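Long-range contacts in internalin (Listeria monocytogenes serotype 4b, PDB 4FMZ), which probably mediates adhesion to and invasion of host cells through a curved leucine-rich repeat domain, as in related internalins: residues A[301-307]-A[323-329]; A[287-293]-A[310-316]; A[250-256]-A[271-277]. The contacts are given in a common frame with arbitrary orientation. Residue numbers count along the deposited sequence, not the author numbering.

Interaction 1: residues A[301-307]-A[323-329]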
loop_
_atom_site.group_PDB
_atom_site.type_symbol
_atom_site.label_atom_id
_atom_site.label_comp_id
_atom_site.label_asym_id
_atom_site.label_seq_id
_atom_site.Cartn_x
_atom_site.Cartn_y
_atom_site.Cartn_z
ATOM N N ASN A 301 14.764 -4.909 -35.479
ATOM C CA ASN A 301 14.961 -6.316 -35.842
ATOM C C ASN A 301 16.215 -6.937 -35.229
ATOM O O ASN A 301 16.173 -8.106 -34.858
ATOM C CB ASN A 301 14.988 -6.453 -37.358
ATOM C CG ASN A 301 13.660 -6.080 -37.979
ATOM O OD1 ASN A 301 12.611 -6.067 -37.317
ATOM N ND2 ASN A 301 13.670 -5.777 -39.267
ATOM N N GLU A 302 17.314 -6.162 -35.115
ATOM C CA GLU A 302 18.588 -6.615 -34.556
ATOM C C GLU A 302 18.501 -6.918 -33.050
ATOM O O GLU A 302 19.423 -7.522 -32.498
ATOM C CB GLU A 302 19.697 -5.567 -34.816
ATOM C CG GLU A 302 19.563 -4.271 -34.016
ATOM C CD GLU A 302 18.578 -3.215 -34.488
ATOM O OE1 GLU A 302 17.826 -3.459 -35.463
ATOM O OE2 GLU A 302 18.567 -2.126 -33.871
ATOM N N ASP A 303 17.416 -6.499 -32.383
ATOM C CA ASP A 303 17.273 -6.707 -30.946
ATOM C C ASP A 303 16.469 -7.930 -30.609
ATOM O O ASP A 303 16.273 -8.211 -29.425
ATOM C CB ASP A 303 16.575 -5.476 -30.327
ATOM C CG ASP A 303 17.259 -4.162 -30.642
ATOM O OD1 ASP A 303 18.490 -4.051 -30.399
ATOM O OD2 ASP A 303 16.573 -3.246 -31.134
HETATM N N MSE A 304 15.978 -8.650 -31.625
HETATM C CA MSE A 304 15.087 -9.775 -31.399
HETATM C C MSE A 304 15.795 -11.066 -31.006
HETATM O O MSE A 304 15.239 -11.845 -30.215
HETATM C CB MSE A 304 14.211 -9.988 -32.622
HETATM C CG MSE A 304 12.768 -10.111 -32.258
HETATM SE SE MSE A 304 11.736 -8.522 -31.672
HETATM C CE MSE A 304 12.951 -7.435 -30.651
ATOM N N GLU A 305 17.011 -11.275 -31.508
ATOM C CA GLU A 305 17.818 -12.470 -31.223
ATOM C C GLU A 305 18.013 -12.689 -29.717
ATOM O O GLU A 305 17.903 -13.827 -29.257
ATOM C CB GLU A 305 19.183 -12.367 -31.928
ATOM C CG GLU A 305 19.882 -13.701 -32.130
ATOM C CD GLU A 305 21.276 -13.593 -32.718
ATOM O OE1 GLU A 305 21.399 -13.268 -33.922
ATOM O OE2 GLU A 305 22.252 -13.840 -31.973
ATOM N N VAL A 306 18.280 -11.609 -28.952
ATOM C CA VAL A 306 18.490 -11.707 -27.502
ATOM C C VAL A 306 17.163 -12.126 -26.805
ATOM O O VAL A 306 17.199 -12.986 -25.916
ATOM C CB VAL A 306 19.143 -10.431 -26.871
ATOM C CG1 VAL A 306 18.284 -9.181 -27.040
ATOM C CG2 VAL A 306 19.477 -10.657 -25.400
ATOM N N ILE A 307 16.006 -11.584 -27.250
ATOM C CA ILE A 307 14.709 -11.939 -26.639
ATOM C C ILE A 307 14.387 -13.415 -26.905
ATOM O O ILE A 307 13.868 -14.084 -26.020
ATOM C CB ILE A 307 13.536 -11.012 -27.066
ATOM C CG1 ILE A 307 13.873 -9.536 -26.777
ATOM C CG2 ILE A 307 12.249 -11.412 -26.335
ATOM C CD1 ILE A 307 12.858 -8.526 -27.243
ATOM N N ILE A 323 9.882 -2.967 -35.159
ATOM C CA ILE A 323 10.154 -4.364 -35.517
ATOM C C ILE A 323 9.284 -4.793 -36.681
ATOM O O ILE A 323 8.068 -4.588 -36.646
ATOM C CB ILE A 323 9.964 -5.288 -34.285
ATOM C CG1 ILE A 323 10.824 -4.807 -33.102
ATOM C CG2 ILE A 323 10.239 -6.770 -34.606
ATOM C CD1 ILE A 323 10.149 -5.090 -31.723
ATOM N N THR A 324 9.907 -5.420 -37.696
ATOM C CA THR A 324 9.195 -5.933 -38.870
ATOM C C THR A 324 9.423 -7.447 -39.037
ATOM O O THR A 324 8.717 -8.091 -39.822
ATOM C CB THR A 324 9.604 -5.172 -40.140
ATOM O OG1 THR A 324 11.015 -5.310 -40.352
ATOM C CG2 THR A 324 9.186 -3.702 -40.106
ATOM N N ASP A 325 10.399 -8.006 -38.297
ATOM C CA ASP A 325 10.751 -9.420 -38.374
ATOM C C ASP A 325 10.864 -9.981 -36.972
ATOM O O ASP A 325 11.789 -9.646 -36.219
ATOM C CB ASP A 325 12.064 -9.613 -39.178
ATOM C CG ASP A 325 12.514 -11.054 -39.410
ATOM O OD1 ASP A 325 11.798 -11.989 -38.962
ATOM O OD2 ASP A 325 13.571 -11.248 -40.052
ATOM N N ILE A 326 9.895 -10.829 -36.620
ATOM C CA ILE A 326 9.842 -11.465 -35.312
ATOM C C ILE A 326 10.293 -12.947 -35.387
ATOM O O ILE A 326 10.097 -13.673 -34.414
ATOM C CB ILE A 326 8.420 -11.337 -34.689
ATOM C CG1 ILE A 326 7.329 -11.976 -35.595
ATOM C CG2 ILE A 326 8.091 -9.872 -34.337
ATOM C CD1 ILE A 326 6.042 -12.427 -34.873
ATOM N N ARG A 327 10.895 -13.393 -36.518
ATOM C CA ARG A 327 11.329 -14.793 -36.661
ATOM C C ARG A 327 12.289 -15.245 -35.526
ATOM O O ARG A 327 12.058 -16.349 -35.039
ATOM C CB ARG A 327 11.932 -15.087 -38.024
ATOM C CG ARG A 327 10.861 -15.236 -39.109
ATOM C CD ARG A 327 11.452 -15.385 -40.496
ATOM N NE ARG A 327 12.125 -14.165 -40.953
ATOM C CZ ARG A 327 12.733 -14.051 -42.128
ATOM N NH1 ARG A 327 12.754 -15.072 -42.973
ATOM N NH2 ARG A 327 13.327 -12.912 -42.466
ATOM N N PRO A 328 13.251 -14.432 -34.988
ATOM C CA PRO A 328 14.070 -14.920 -33.852
ATOM C C PRO A 328 13.261 -15.240 -32.572
ATOM O O PRO A 328 13.789 -15.924 -31.689
ATOM C CB PRO A 328 15.056 -13.767 -33.605
ATOM C CG PRO A 328 15.127 -13.043 -34.898
ATOM C CD PRO A 328 13.714 -13.097 -35.418
ATOM N N LEU A 329 11.981 -14.791 -32.483
ATOM C CA LEU A 329 11.115 -15.046 -31.313
ATOM C C LEU A 329 10.367 -16.378 -31.407
ATOM O O LEU A 329 9.629 -16.721 -30.480
ATOM C CB LEU A 329 10.085 -13.919 -31.111
ATOM C CG LEU A 329 10.580 -12.485 -31.059
ATOM C CD1 LEU A 329 9.420 -11.518 -30.962
ATOM C CD2 LEU A 329 11.534 -12.277 -29.893
HETATM O O HOH W 1 14.437 -9.911 -36.245
#
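In this leucine-rich repeat (LRR) solenoid, the 3-10 turn and short helix of 301-307 pack against the loop and 3-10 turn of the next coil, 323-329, on the side of the repeats away from the parallel sheet. N301 supplies all the direct hydrogen bonds between them. Its OD1 accepts from two successive amides, T324 N at 2.8 Å and D325 N at 3.1 Å, while N301 ND2 donates to T324 OG1 at 2.9 Å. One carboxamide thus satisfies two peptide NH groups and a hydroxyl where the loop turns. The m rotamer at chi1 carries the group across, although its CA-to-CB bond runs sideways. Water 1 serves the carbonyls, donating to N301 O (2.9 Å) and D325 O (2.7 Å); N301 O also takes M304 N at 3.3 Å.

The carboxylate of D325 is satisfied within its own coil. OD1 accepts R327 N at 3.0 Å in an Asx turn and R327 NE, also at 3.0 Å, and the salt bridge is completed by R327 NH2 to D325 OD2 at 2.9 Å. Two residues on, L329 N donates to I326 O at 2.9 Å. On the first coil, D303 OD2 accepts from the amide of G300.

Beneath these polar groups lies the hydrophobic LRR interior. M304, a selenomethionine, points toward the second segment and fits among I323, P328 and L329, with its CB 3.9 Å from P328 CG. L318 meets M304, I307 and L329 from the intervening loop. The tightest apolar approach is M304 CG to L329 CD2, 3.4 Å.

Interaction 2: residues A[287-293]-A[310-316]; sequences SQLNSLF and LTNLTTL. With EDO (1,2-ethanediol), chain F.
Two successive coils of the leucine-rich repeat (LRR) solenoid lie side by side, their strands 291-293 and 315-317 adjacent and parallel. Residues 310-313 form a type I beta turn, closed by L313 N to L310 O at 3.2 Å. L310 (chi1 m, chi2 t) sends CD1 to 3.9 Å from L292 CD2. At N312, water 2 accepts from the backbone N (3.0 Å) and donates to S287 O (2.6 Å) and L289 O (2.9 Å); N312 O receives ND2 of N290 (chi1 m) at 3.0 Å. L313 (-67/131) lays CD2 3.7 Å from L292 CB. T314 (-114/-21) and extended T315 (-129/129) both donate backbone N to N290 O, at 2.7 and 3.1 Å. T315 pairs with extended S291 (-134/126), CA to CA 4.6 Å, and its O accepts L292 N at 3.0 Å. On their shared face water 3 links S291 OG, T314 OG1 and T315 OG1 at 2.6, 2.6 and 2.7 Å. L316 (-143/116) pairs with L292 (-135/121), both extended, CA to CA 5.0 Å. Both leucines are tp and enter the core from the other face, as is characteristic of the LRR, with L292 CD2 3.9 Å from L316 CD1. N290 OD1 accepts a hydrogen bond from K268 NZ and a weak one from ethanediol F O2 (3.2 Å). The F293 ring stacks edge-to-face with F317 and brings CZ to 3.6 Å from T315 CG2.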
loop_
_atom_site.group_PDB
_atom_site.type_symbol
_atom_site.label_atom_id
_atom_site.label_comp_id
_atom_site.label_asym_id
_atom_site.label_seq_id
_atom_site.Cartn_x
_atom_site.Cartn_y
_atom_site.Cartn_z
ATOM N N SER A 287 18.070 -14.837 -17.977
ATOM C CA SER A 287 17.391 -16.043 -18.479
ATOM C C SER A 287 16.212 -16.527 -17.589
ATOM O O SER A 287 15.360 -17.271 -18.081
ATOM C CB SER A 287 18.397 -17.180 -18.673
ATOM O OG SER A 287 19.223 -17.392 -17.535
ATOM N N GLN A 288 16.131 -16.074 -16.329
ATOM C CA GLN A 288 15.073 -16.467 -15.394
ATOM C C GLN A 288 13.751 -15.651 -15.596
ATOM O O GLN A 288 12.729 -16.006 -15.002
ATOM C CB GLN A 288 15.592 -16.334 -13.937
ATOM C CG GLN A 288 14.893 -17.227 -12.900
ATOM C CD GLN A 288 15.304 -18.693 -12.884
ATOM O OE1 GLN A 288 15.671 -19.301 -13.903
ATOM N NE2 GLN A 288 15.188 -19.314 -11.716
ATOM N N LEU A 289 13.767 -14.593 -16.434
ATOM C CA LEU A 289 12.597 -13.743 -16.716
ATOM C C LEU A 289 11.366 -14.535 -17.220
ATOM O O LEU A 289 11.516 -15.411 -18.069
ATOM C CB LEU A 289 12.950 -12.676 -17.773
ATOM C CG LEU A 289 13.637 -11.398 -17.287
ATOM C CD1 LEU A 289 14.231 -10.616 -18.479
ATOM C CD2 LEU A 289 12.677 -10.524 -16.461
ATOM N N ASN A 290 10.161 -14.219 -16.692
ATOM C CA ASN A 290 8.896 -14.833 -17.121
ATOM C C ASN A 290 8.025 -13.814 -17.850
ATOM O O ASN A 290 7.213 -14.192 -18.689
ATOM C CB ASN A 290 8.102 -15.418 -15.922
ATOM C CG ASN A 290 8.772 -16.568 -15.203
ATOM O OD1 ASN A 290 8.733 -16.656 -13.975
ATOM N ND2 ASN A 290 9.372 -17.500 -15.941
ATOM N N SER A 291 8.146 -12.530 -17.475
ATOM C CA SER A 291 7.334 -11.456 -18.041
ATOM C C SER A 291 8.215 -10.286 -18.376
ATOM O O SER A 291 8.972 -9.796 -17.522
ATOM C CB SER A 291 6.232 -11.038 -17.071
ATOM O OG SER A 291 5.529 -12.176 -16.599
ATOM N N LEU A 292 8.127 -9.848 -19.633
ATOM C CA LEU A 292 8.952 -8.764 -20.147
ATOM C C LEU A 292 8.110 -7.810 -20.952
ATOM O O LEU A 292 7.488 -8.212 -21.937
ATOM C CB LEU A 292 10.103 -9.351 -20.993
ATOM C CG LEU A 292 11.076 -8.402 -21.703
ATOM C CD1 LEU A 292 11.820 -7.500 -20.710
ATOM C CD2 LEU A 292 12.082 -9.193 -22.478
ATOM N N PHE A 293 8.076 -6.540 -20.528
ATOM C CA PHE A 293 7.295 -5.507 -21.216
ATOM C C PHE A 293 8.254 -4.476 -21.815
ATOM O O PHE A 293 8.887 -3.699 -21.090
ATOM C CB PHE A 293 6.277 -4.863 -20.264
ATOM C CG PHE A 293 5.293 -5.857 -19.679
ATOM C CD1 PHE A 293 5.579 -6.532 -18.499
ATOM C CD2 PHE A 293 4.108 -6.155 -20.335
ATOM C CE1 PHE A 293 4.689 -7.476 -17.978
ATOM C CE2 PHE A 293 3.217 -7.105 -19.815
ATOM C CZ PHE A 293 3.506 -7.748 -18.636
ATOM N N LEU A 310 15.444 -15.905 -24.210
ATOM C CA LEU A 310 14.738 -15.882 -22.926
ATOM C C LEU A 310 13.558 -16.867 -22.965
ATOM O O LEU A 310 12.392 -16.466 -22.962
ATOM C CB LEU A 310 14.271 -14.442 -22.596
ATOM C CG LEU A 310 15.358 -13.363 -22.592
ATOM C CD1 LEU A 310 14.756 -11.970 -22.663
ATOM C CD2 LEU A 310 16.257 -13.514 -21.399
ATOM N N THR A 311 13.884 -18.168 -22.960
ATOM C CA THR A 311 12.942 -19.279 -23.132
ATOM C C THR A 311 11.965 -19.502 -21.961
ATOM O O THR A 311 10.998 -20.252 -22.144
ATOM C CB THR A 311 13.688 -20.566 -23.496
ATOM O OG1 THR A 311 14.735 -20.788 -22.558
ATOM C CG2 THR A 311 14.259 -20.522 -24.920
ATOM N N ASN A 312 12.145 -18.832 -20.804
ATOM C CA ASN A 312 11.180 -18.980 -19.704
ATOM C C ASN A 312 10.099 -17.889 -19.747
ATOM O O ASN A 312 9.240 -17.853 -18.868
ATOM C CB ASN A 312 11.851 -19.011 -18.328
ATOM C CG ASN A 312 12.931 -20.045 -18.160
ATOM O OD1 ASN A 312 13.970 -19.741 -17.605
ATOM N ND2 ASN A 312 12.728 -21.284 -18.610
ATOM N N LEU A 313 10.105 -17.037 -20.791
ATOM C CA LEU A 313 9.097 -15.989 -20.958
ATOM C C LEU A 313 7.731 -16.580 -21.241
ATOM O O LEU A 313 7.605 -17.450 -22.108
ATOM C CB LEU A 313 9.463 -15.017 -22.110
ATOM C CG LEU A 313 10.574 -13.984 -21.873
ATOM C CD1 LEU A 313 10.787 -13.149 -23.125
ATOM C CD2 LEU A 313 10.267 -13.070 -20.701
ATOM N N THR A 314 6.714 -16.123 -20.500
ATOM C CA THR A 314 5.332 -16.540 -20.741
ATOM C C THR A 314 4.538 -15.309 -21.213
ATOM O O THR A 314 3.511 -15.461 -21.877
ATOM C CB THR A 314 4.697 -17.241 -19.533
ATOM O OG1 THR A 314 4.762 -16.371 -18.416
ATOM C CG2 THR A 314 5.354 -18.579 -19.208
ATOM N N THR A 315 5.048 -14.094 -20.903
ATOM C CA THR A 315 4.455 -12.829 -21.332
ATOM C C THR A 315 5.532 -11.963 -21.988
ATOM O O THR A 315 6.605 -11.754 -21.414
ATOM C CB THR A 315 3.759 -12.129 -20.161
ATOM O OG1 THR A 315 2.706 -12.974 -19.707
ATOM C CG2 THR A 315 3.168 -10.796 -20.545
ATOM N N LEU A 316 5.237 -11.462 -23.197
ATOM C CA LEU A 316 6.164 -10.596 -23.915
ATOM C C LEU A 316 5.418 -9.502 -24.663
ATOM O O LEU A 316 4.631 -9.790 -25.571
ATOM C CB LEU A 316 7.052 -11.408 -24.873
ATOM C CG LEU A 316 7.998 -10.617 -25.781
ATOM C CD1 LEU A 316 9.106 -9.893 -24.975
ATOM C CD2 LEU A 316 8.579 -11.508 -26.822
HETATM C C1 EDO F . 5.771 -12.659 -13.418
HETATM O O1 EDO F . 4.462 -13.224 -13.443
HETATM C C2 EDO F . 6.593 -13.213 -12.229
HETATM O O2 EDO F . 6.852 -14.602 -12.396
HETATM O O HOH W 2 13.571 -16.461 -19.762
HETATM O O HOH W 3 3.973 -14.057 -17.606
#

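Interaction 3: residues A[250-256]-A[271-277]. With EDO (1,2-ethanediol), chain H.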
loop_
_atom_site.group_PDB
_atom_site.type_symbol
_atom_site.label_atom_id
_atom_site.label_comp_id
_atom_site.label_asym_id
_atom_site.label_seq_id
_atom_site.Cartn_x
_atom_site.Cartn_y
_atom_site.Cartn_z
ATOM N N ILE A 250 8.928 -0.141 -14.098
ATOM C CA ILE A 250 9.429 1.219 -14.225
ATOM C C ILE A 250 9.066 1.746 -15.633
ATOM O O ILE A 250 9.811 2.508 -16.250
ATOM C CB ILE A 250 10.952 1.242 -13.863
ATOM C CG1 ILE A 250 11.484 2.656 -13.561
ATOM C CG2 ILE A 250 11.840 0.392 -14.786
ATOM C CD1 ILE A 250 12.689 2.737 -12.630
ATOM N N GLY A 251 7.872 1.370 -16.084
ATOM C CA GLY A 251 7.336 1.822 -17.358
ATOM C C GLY A 251 6.932 3.283 -17.277
ATOM O O GLY A 251 6.833 3.842 -16.176
ATOM N N THR A 252 6.738 3.931 -18.433
ATOM C CA THR A 252 6.311 5.339 -18.528
ATOM C C THR A 252 7.300 6.285 -17.747
ATOM O O THR A 252 6.913 7.088 -16.882
ATOM C CB THR A 252 4.833 5.491 -18.098
ATOM O OG1 THR A 252 4.089 4.383 -18.616
ATOM C CG2 THR A 252 4.209 6.780 -18.602
ATOM N N ASN A 253 8.581 6.157 -18.067
ATOM C CA ASN A 253 9.626 7.004 -17.498
ATOM C C ASN A 253 10.440 7.605 -18.659
ATOM O O ASN A 253 9.923 7.663 -19.776
ATOM C CB ASN A 253 10.486 6.211 -16.502
ATOM C CG ASN A 253 9.883 6.195 -15.131
ATOM O OD1 ASN A 253 9.874 7.203 -14.442
ATOM N ND2 ASN A 253 9.349 5.059 -14.709
ATOM N N GLN A 254 11.683 8.060 -18.405
ATOM C CA GLN A 254 12.538 8.652 -19.439
ATOM C C GLN A 254 13.857 7.870 -19.536
ATOM O O GLN A 254 14.916 8.453 -19.710
ATOM C CB GLN A 254 12.776 10.145 -19.134
ATOM C CG GLN A 254 11.543 11.030 -19.342
ATOM C CD GLN A 254 11.670 12.390 -18.696
ATOM O OE1 GLN A 254 12.654 13.115 -18.882
ATOM N NE2 GLN A 254 10.646 12.788 -17.956
ATOM N N ILE A 255 13.786 6.542 -19.425
ATOM C CA ILE A 255 14.950 5.653 -19.464
ATOM C C ILE A 255 15.363 5.363 -20.908
ATOM O O ILE A 255 14.511 5.003 -21.722
ATOM C CB ILE A 255 14.601 4.340 -18.699
ATOM C CG1 ILE A 255 14.274 4.626 -17.212
ATOM C CG2 ILE A 255 15.686 3.249 -18.849
ATOM C CD1 ILE A 255 13.311 3.613 -16.616
ATOM N N SER A 256 16.665 5.473 -21.210
ATOM C CA SER A 256 17.174 5.133 -22.543
ATOM C C SER A 256 18.243 4.050 -22.448
ATOM O O SER A 256 18.652 3.501 -23.469
ATOM C CB SER A 256 17.722 6.363 -23.270
ATOM O OG SER A 256 18.731 7.021 -22.531
ATOM N N ASN A 271 9.212 -4.666 -16.350
ATOM C CA ASN A 271 8.347 -3.795 -17.136
ATOM C C ASN A 271 9.048 -2.462 -17.363
ATOM O O ASN A 271 9.140 -1.640 -16.453
ATOM C CB ASN A 271 6.960 -3.606 -16.476
ATOM C CG ASN A 271 6.000 -2.754 -17.288
ATOM O OD1 ASN A 271 6.363 -2.086 -18.278
ATOM N ND2 ASN A 271 4.747 -2.743 -16.872
ATOM N N VAL A 272 9.510 -2.242 -18.608
ATOM C CA VAL A 272 10.168 -1.011 -19.023
ATOM C C VAL A 272 9.449 -0.444 -20.276
ATOM O O VAL A 272 10.059 0.254 -21.074
ATOM C CB VAL A 272 11.706 -1.181 -19.245
ATOM C CG1 VAL A 272 12.455 -1.294 -17.919
ATOM C CG2 VAL A 272 12.018 -2.372 -20.142
ATOM N N GLY A 273 8.151 -0.728 -20.402
ATOM C CA GLY A 273 7.322 -0.226 -21.492
ATOM C C GLY A 273 7.217 1.287 -21.427
ATOM O O GLY A 273 7.293 1.858 -20.337
ATOM N N SER A 274 7.087 1.962 -22.592
ATOM C CA SER A 274 6.954 3.428 -22.667
ATOM C C SER A 274 8.198 4.160 -22.092
ATOM O O SER A 274 8.126 4.983 -21.164
ATOM C CB SER A 274 5.659 3.895 -21.987
ATOM O OG SER A 274 4.542 3.328 -22.653
ATOM N N ASN A 275 9.344 3.837 -22.675
ATOM C CA ASN A 275 10.617 4.465 -22.369
ATOM C C ASN A 275 11.303 4.802 -23.710
ATOM O O ASN A 275 10.609 4.938 -24.727
ATOM C CB ASN A 275 11.460 3.583 -21.442
ATOM C CG ASN A 275 11.050 3.714 -19.993
ATOM O OD1 ASN A 275 11.243 4.756 -19.382
ATOM N ND2 ASN A 275 10.411 2.686 -19.431
ATOM N N GLN A 276 12.633 4.984 -23.706
ATOM C CA GLN A 276 13.378 5.350 -24.908
ATOM C C GLN A 276 14.543 4.363 -25.132
ATOM O O GLN A 276 15.605 4.752 -25.613
ATOM C CB GLN A 276 13.870 6.813 -24.770
ATOM C CG GLN A 276 12.734 7.840 -24.754
ATOM C CD GLN A 276 13.170 9.217 -24.304
ATOM O OE1 GLN A 276 14.019 9.863 -24.935
ATOM N NE2 GLN A 276 12.562 9.719 -23.218
ATOM N N ILE A 277 14.324 3.080 -24.816
ATOM C CA ILE A 277 15.352 2.039 -24.901
ATOM C C ILE A 277 15.587 1.572 -26.351
ATOM O O ILE A 277 14.643 1.215 -27.049
ATOM C CB ILE A 277 14.984 0.857 -23.965
ATOM C CG1 ILE A 277 14.921 1.334 -22.491
ATOM C CG2 ILE A 277 15.966 -0.321 -24.124
ATOM C CD1 ILE A 277 13.842 0.680 -21.643
HETATM C C1 EDO H . 3.494 1.353 -20.099
HETATM O O1 EDO H . 3.748 0.956 -21.440
HETATM C C2 EDO H . 4.276 0.434 -19.135
HETATM O O2 EDO H . 4.103 -0.902 -19.568
#
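Backbones 250-256 and 271-277 follow nearly the same path one coil apart, leaving the parallel sheet for the loops of consecutive leucine-rich repeats. T252 (56/53) and S274 (62/57) both take left-handed conformations, each followed by an asparagine with psi near -159°. The coils join through three main-chain hydrogen bonds: I250 N to N271 O at 2.8 Å, T252 N to G273 O at 2.9 Å and Q276 N to I255 O at 2.7 Å, with a weak one from N253 N to S274 O (3.3 Å). G251 CA lies 3.0 Å from G273 O, so a CB there would clash with that carbonyl.

The side chains form the asparagine ladder characteristic of LRR proteins. N275 ND2 donates to I250 O (3.2 Å) in the preceding coil and to V272 O (3.0 Å) in its own; its OD1 accepts from I255 N at 3.1 Å and, weakly, from N253 N at 3.3 Å. N253 is the rung before, reaching I228 and I233, and N297 the rung after, bonded to V272 O and I277 N. In the core, I250 CG2 packs on V272 CG1 at 3.6 Å. Where the chain leaves the strand, N271 OD1 accepts from G273 N (3.1 Å) in an Asx turn. Ethanediol H bonds through O2 to N271 OD1 at 2.9 Å and through O1 to S274 OG at 2.8 Å.

Overall arrangement
From the N terminus, interaction 3 comes first: 250-256 meets 271-277 after one turn of the solenoid and closes before the others open. Interaction 2 opens at 287, but 301-307 begins interaction 1 before 310-316 closes it, and 323-329 closes interaction 1 last, so these two cross. Interaction 2 joins strands, whereas interaction 1 joins the turns on the far side of the same coils; they meet in the core, I307 CG2 lying 3.7 Å from L316 CD2. Interactions 2 and 3 connect at the end of the strands, where V272 N and F293 O, 2.9 Å apart, probably hydrogen-bond. Interactions 1 and 3 stay about 6 Å apart at their nearest atoms. All three tie consecutive C-terminal coils.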